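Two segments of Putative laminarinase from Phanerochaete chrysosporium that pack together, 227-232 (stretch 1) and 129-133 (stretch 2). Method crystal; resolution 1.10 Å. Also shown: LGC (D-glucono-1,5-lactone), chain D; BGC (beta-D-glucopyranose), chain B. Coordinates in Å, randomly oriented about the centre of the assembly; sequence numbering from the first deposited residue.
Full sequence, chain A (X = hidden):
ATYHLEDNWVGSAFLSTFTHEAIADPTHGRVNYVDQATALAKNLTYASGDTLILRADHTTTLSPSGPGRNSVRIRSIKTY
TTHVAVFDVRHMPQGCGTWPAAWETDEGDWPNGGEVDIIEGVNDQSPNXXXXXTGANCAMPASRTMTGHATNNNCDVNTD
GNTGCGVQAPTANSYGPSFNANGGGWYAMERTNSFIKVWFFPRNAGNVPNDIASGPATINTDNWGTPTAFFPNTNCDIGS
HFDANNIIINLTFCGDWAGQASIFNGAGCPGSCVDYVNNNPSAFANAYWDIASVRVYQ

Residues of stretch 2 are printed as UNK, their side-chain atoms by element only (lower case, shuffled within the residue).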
ATOM      1  N   PRO A 227       6.093   1.835  17.149  1.00  7.06           N
ATOM      2  CA  PRO A 227       5.695   1.573  15.769  1.00  6.83           C
ATOM      3  C   PRO A 227       6.233   0.247  15.235  1.00  6.42           C
ATOM      4  O   PRO A 227       7.229  -0.297  15.726  1.00  6.55           O
ATOM      5  CB  PRO A 227       6.301   2.759  15.000  1.00  7.61           C
ATOM      6  CG  PRO A 227       7.487   3.136  15.804  1.00  8.65           C
ATOM      7  CD  PRO A 227       7.060   2.948  17.241  1.00  7.60           C
ATOM      8  N   THR A 228       5.568  -0.269  14.217  1.00  5.99           N
ATOM      9  CA  THR A 228       6.035  -1.441  13.504  1.00  6.13           C
ATOM     10  C   THR A 228       7.282  -1.119  12.669  1.00  6.11           C
ATOM     11  O   THR A 228       8.254  -1.882  12.659  1.00  6.42           O
ATOM     12  CB  THR A 228       4.903  -1.987  12.623  1.00  6.55           C
ATOM     13  OG1 THR A 228       3.738  -2.202  13.432  1.00  7.21           O
ATOM     14  CG2 THR A 228       5.310  -3.287  11.981  1.00  7.22           C
ATOM     15  N   ALA A 229       7.228   0.015  11.957  1.00  5.94           N
ATOM     16  CA  ALA A 229       8.381   0.527  11.215  1.00  5.61           C
ATOM     17  C   ALA A 229       8.637   1.953  11.662  1.00  5.67           C
ATOM     18  O   ALA A 229       7.712   2.743  11.817  1.00  6.17           O
ATOM     19  CB  ALA A 229       8.124   0.498   9.696  1.00  6.34           C
ATOM     20  N   PHE A 230       9.911   2.277  11.858  1.00  5.37           N
ATOM     21  CA  PHE A 230      10.360   3.612  12.272  1.00  6.07           C
ATOM     22  C   PHE A 230      11.473   4.032  11.341  1.00  5.43           C
ATOM     23  O   PHE A 230      12.456   3.305  11.129  1.00  6.16           O
ATOM     24  CB  PHE A 230      10.871   3.517  13.716  1.00  6.49           C
ATOM     25  CG  PHE A 230      11.342   4.826  14.351  1.00  6.55           C
ATOM     26  CD1 PHE A 230      12.327   4.777  15.332  1.00  7.69           C
ATOM     27  CD2 PHE A 230      10.793   6.071  14.034  1.00  6.44           C
ATOM     28  CE1 PHE A 230      12.761   5.921  15.978  1.00  8.27           C
ATOM     29  CE2 PHE A 230      11.218   7.227  14.682  1.00  7.86           C
ATOM     30  CZ  PHE A 230      12.209   7.140  15.659  1.00  8.59           C
ATOM     31  N   PHE A 231      11.299   5.224  10.789  1.00  5.16           N
ATOM     32  CA  PHE A 231      12.265   5.864   9.899  1.00  5.32           C
ATOM     33  C   PHE A 231      12.622   7.206  10.524  1.00  5.69           C
ATOM     34  O   PHE A 231      12.008   8.229  10.230  1.00  6.01           O
ATOM     35  CB  PHE A 231      11.667   6.037   8.507  1.00  5.46           C
ATOM     36  CG  PHE A 231      11.279   4.740   7.868  1.00  5.71           C
ATOM     37  CD1 PHE A 231       9.940   4.330   7.831  1.00  6.44           C
ATOM     38  CD2 PHE A 231      12.249   3.906   7.305  1.00  6.23           C
ATOM     39  CE1 PHE A 231       9.599   3.106   7.235  1.00  7.04           C
ATOM     40  CE2 PHE A 231      11.905   2.691   6.709  1.00  6.42           C
ATOM     41  CZ  PHE A 231      10.574   2.298   6.675  1.00  6.81           C
ATOM     42  N   PRO A 232      13.600   7.208  11.449  1.00  6.22           N
ATOM     43  CA  PRO A 232      13.985   8.453  12.119  1.00  6.76           C
ATOM     44  C   PRO A 232      14.839   9.319  11.188  1.00  6.78           C
ATOM     45  O   PRO A 232      15.233   8.895  10.093  1.00  6.93           O
ATOM     46  CB  PRO A 232      14.824   7.952  13.292  1.00  7.33           C
ATOM     47  CG  PRO A 232      15.422   6.697  12.791  1.00  7.58           C
ATOM     48  CD  PRO A 232      14.350   6.041  11.946  1.00  6.79           C
ATOM     49  N   UNK A 129       5.831  -5.347   3.965  1.00  4.93           N
ATOM     50  CA  UNK A 129       7.022  -4.498   3.904  1.00  5.58           C
ATOM     51  C   UNK A 129       6.587  -3.033   3.921  1.00  5.16           C
ATOM     52  O   UNK A 129       5.665  -2.654   3.193  1.00  5.67           O
ATOM     53  c   UNK A 129       7.832  -4.794   2.647  1.00  6.75           C
ATOM     54  N   UNK A 130       7.296  -2.222   4.707  1.00  5.06           N
ATOM     55  CA  UNK A 130       7.091  -0.780   4.807  1.00  5.22           C
ATOM     56  C   UNK A 130       8.429  -0.153   4.432  1.00  5.03           C
ATOM     57  O   UNK A 130       9.462  -0.514   4.999  1.00  5.35           O
ATOM     58  s   UNK A 130       5.133  -1.683   8.245  1.00  6.21           S
ATOM     59  c   UNK A 130       6.308  -3.056   8.176  1.00  7.83           C
ATOM     60  c   UNK A 130       6.678  -0.418   6.227  1.00  5.75           C
ATOM     61  c   UNK A 130       5.302  -1.034   6.565  1.00  5.95           C
ATOM     62  N   UNK A 131       8.422   0.755   3.454  1.00  5.33           N
ATOM     63  CA  UNK A 131       9.657   1.139   2.768  1.00  5.50           C
ATOM     64  C   UNK A 131       9.607   2.601   2.379  1.00  5.21           C
ATOM     65  O   UNK A 131       8.567   3.097   1.926  1.00  6.05           O
ATOM     66  c   UNK A 131      11.148   0.498   0.828  1.00  7.33           C
ATOM     67  o   UNK A 131       9.675  -1.099   1.812  1.00  6.49           O
ATOM     68  c   UNK A 131       9.811   0.289   1.488  1.00  6.41           C
ATOM     69  N   UNK A 132      10.752   3.275   2.509  1.00  5.82           N
ATOM     70  CA  UNK A 132      10.887   4.599   1.896  1.00  5.77           C
ATOM     71  C   UNK A 132      11.757   4.516   0.657  1.00  5.83           C
ATOM     72  O   UNK A 132      12.746   3.764   0.623  1.00  5.82           O
ATOM     73  c   UNK A 132       9.445   5.897   4.251  1.00  6.54           C
ATOM     74  c   UNK A 132      11.610   6.903   4.958  1.00  7.20           C
ATOM     75  c   UNK A 132      10.957   5.745   4.238  1.00  6.26           C
ATOM     76  c   UNK A 132      11.528   5.625   2.833  1.00  5.65           C
ATOM     77  N   UNK A 133      11.406   5.310  -0.347  1.00  5.90           N
ATOM     78  CA  UNK A 133      12.246   5.506  -1.534  1.00  6.67           C
ATOM     79  C   UNK A 133      12.462   7.001  -1.668  1.00  6.52           C
ATOM     80  O   UNK A 133      11.499   7.768  -1.663  1.00  7.25           O
ATOM     81  c   UNK A 133      11.109   3.580  -2.756  1.00  8.45           C
ATOM     82  n   UNK A 133      11.627   2.620  -3.593  1.00  9.78           N
ATOM     83  c   UNK A 133      10.170   2.953  -2.006  1.00  9.05           C
ATOM     84  c   UNK A 133      11.043   1.459  -3.350  1.00 10.35           C
ATOM     85  c   UNK A 133      11.538   5.010  -2.800  1.00  7.41           C
ATOM     86  n   UNK A 133      10.159   1.633  -2.386  1.00 10.79           N
TER
HETATM   87  C1  LGC D1301       7.520   0.908  -4.962  0.50 11.86           C
HETATM   88  C2  LGC D1301       7.897   1.545  -6.266  0.50 11.11           C
HETATM   89  O5  LGC D1301       6.136   0.780  -4.508  0.50 10.49           O
HETATM   90  O1  LGC D1301       8.396   0.457  -4.241  0.50 14.26           O
HETATM   91  O2  LGC D1301       8.874   2.583  -6.056  0.50 10.42           O
HETATM   92  C3  LGC D1301       6.655   2.072  -6.994  0.50  9.52           C
HETATM   93  O3  LGC D1301       6.944   2.246  -8.392  0.50 10.31           O
HETATM   94  C4  LGC D1301       5.484   1.109  -6.802  0.50  8.81           C
HETATM   95  O4  LGC D1301       4.403   1.426  -7.673  0.50  6.75           O
HETATM   96  C5  LGC D1301       5.054   1.216  -5.344  0.50  8.85           C
HETATM   97  C6  LGC D1301       3.817   0.406  -4.965  0.50  7.31           C
HETATM   98  O6  LGC D1301       3.947  -0.984  -5.298  0.50  5.65           O
HETATM   99  C2  BGC B   1       7.850   1.127  -6.099  0.50 18.32           C
HETATM  100  C3  BGC B   1       6.771   1.920  -6.841  0.50 17.87           C
HETATM  101  C4  BGC B   1       5.482   1.116  -6.823  0.50 18.15           C
HETATM  102  C5  BGC B   1       5.008   1.084  -5.378  0.50 18.26           C
HETATM  103  C6  BGC B   1       3.660   0.388  -5.247  0.50 18.06           C
HETATM  104  C1  BGC B   1       7.371   0.389  -4.832  0.50 18.30           C
HETATM  105  O1  BGC B   1       7.803  -0.983  -4.891  0.50 15.68           O
HETATM  106  O2  BGC B   1       8.938   2.001  -5.759  0.50 19.09           O
HETATM  107  O3  BGC B   1       7.184   2.216  -8.188  0.50 16.29           O
HETATM  108  O4  BGC B   1       4.491   1.707  -7.660  0.50 18.48           O
HETATM  109  O5  BGC B   1       5.958   0.405  -4.540  0.50 19.12           O
HETATM  110  O6  BGC B   1       3.852  -1.032  -5.221  0.50 16.81           O

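Position 129 carries one side-chain atom, a carbon bonded to CA, and nothing beyond it. That CB lies 8.6 Å from Phe231 CZ, its nearest atom on stretch 1, and the position takes no part in the contact. A lone CB defines alanine, so the residue is Ala129.

Position 130 has four side-chain atoms, three carbons and a sulfur. Distances order them as an unbranched chain: the carbon next to CA, a second carbon, the sulfur about 1.8 Å further on, and a terminal carbon again about 1.8 Å beyond. CB sits 3.9 Å from Ala229 CB, and the terminal methyl lies 3.9 Å from Thr228 CG2. The backbone contributes as well, because O of position 130 approaches Phe231 CZ to 3.5 Å, near the plane of the ring and at its edge. A thioether closed by a methyl group is methionine, whereas cysteine would end at its sulfur; the residue is therefore Met130. Chi1 is -65° and chi3 -66°, both m, with chi2 between wells at 141°. The chain lies against Ala229 from CB onward, and CE also reaches Thr228 CG2.

Position 131 shows three side-chain atoms: a carbon bonded to CA that bears both an oxygen and a carbon. Its CA-to-CB bond points away from stretch 1, and CB stays 5.6 Å from Phe231 CZ. The nearest approach is instead made by the backbone, N of position 131 lying 4.2 Å from Phe231 CZ. The fork at CB, with one hydroxyl and one methyl, identifies Thr131.

Position 132 has four carbons, and the chain forks at the second. One terminal methyl lies 3.6 Å from Phe231 CG, and the branching carbon stands 3.8 Å from the centroid of the Phe231 ring, 11° off its normal. Branching there, rather than at CB, separates leucine from isoleucine. This is Leu132, and the small angle places CG squarely over the ring face in a CH-pi contact. Chi1 is -50° (m) and chi2 is -174° (t).

Position 133 has one carbon leading to a five-membered ring of three carbons and two nitrogens, out of reach of stretch 1. The ring is an imidazole, and the residue is His133. His133 CD2 remains 8.7 Å from Phe231 CZ. The ring faces the ligand site instead, where LGC and BGC occupy overlapping positions: His133 NE2 is 2.8 Å from LGC O1, and His133 CE1 is 3.2 Å from BGC O2.

The two strands run in nearly the same direction, 19° apart. No hydrogen bond joins the stretches, which bury 269 Å² in all; the contacts are apolar side-chain pairs, the CH-pi contact and the approach of Met130 O to the Phe231 ring edge. Alternation along the strands sets the pattern: the CA-to-CB bonds of Ala229 and Phe231 point toward stretch 2, and those of Met130 and Leu132 point toward stretch 1. Ala229 CA is 6.7 Å from Met130 CA. Phe231 CA is 8.2 Å from Leu132 CA, and at this wider spacing Leu132 CG lies over the Phe231 ring. Phe231 touches Met130, Thr131 and Leu132 and has the largest covered area, 82 Å², with Met130 close behind at 76 Å².

Stretch 2, residues 129-133: AMTLH
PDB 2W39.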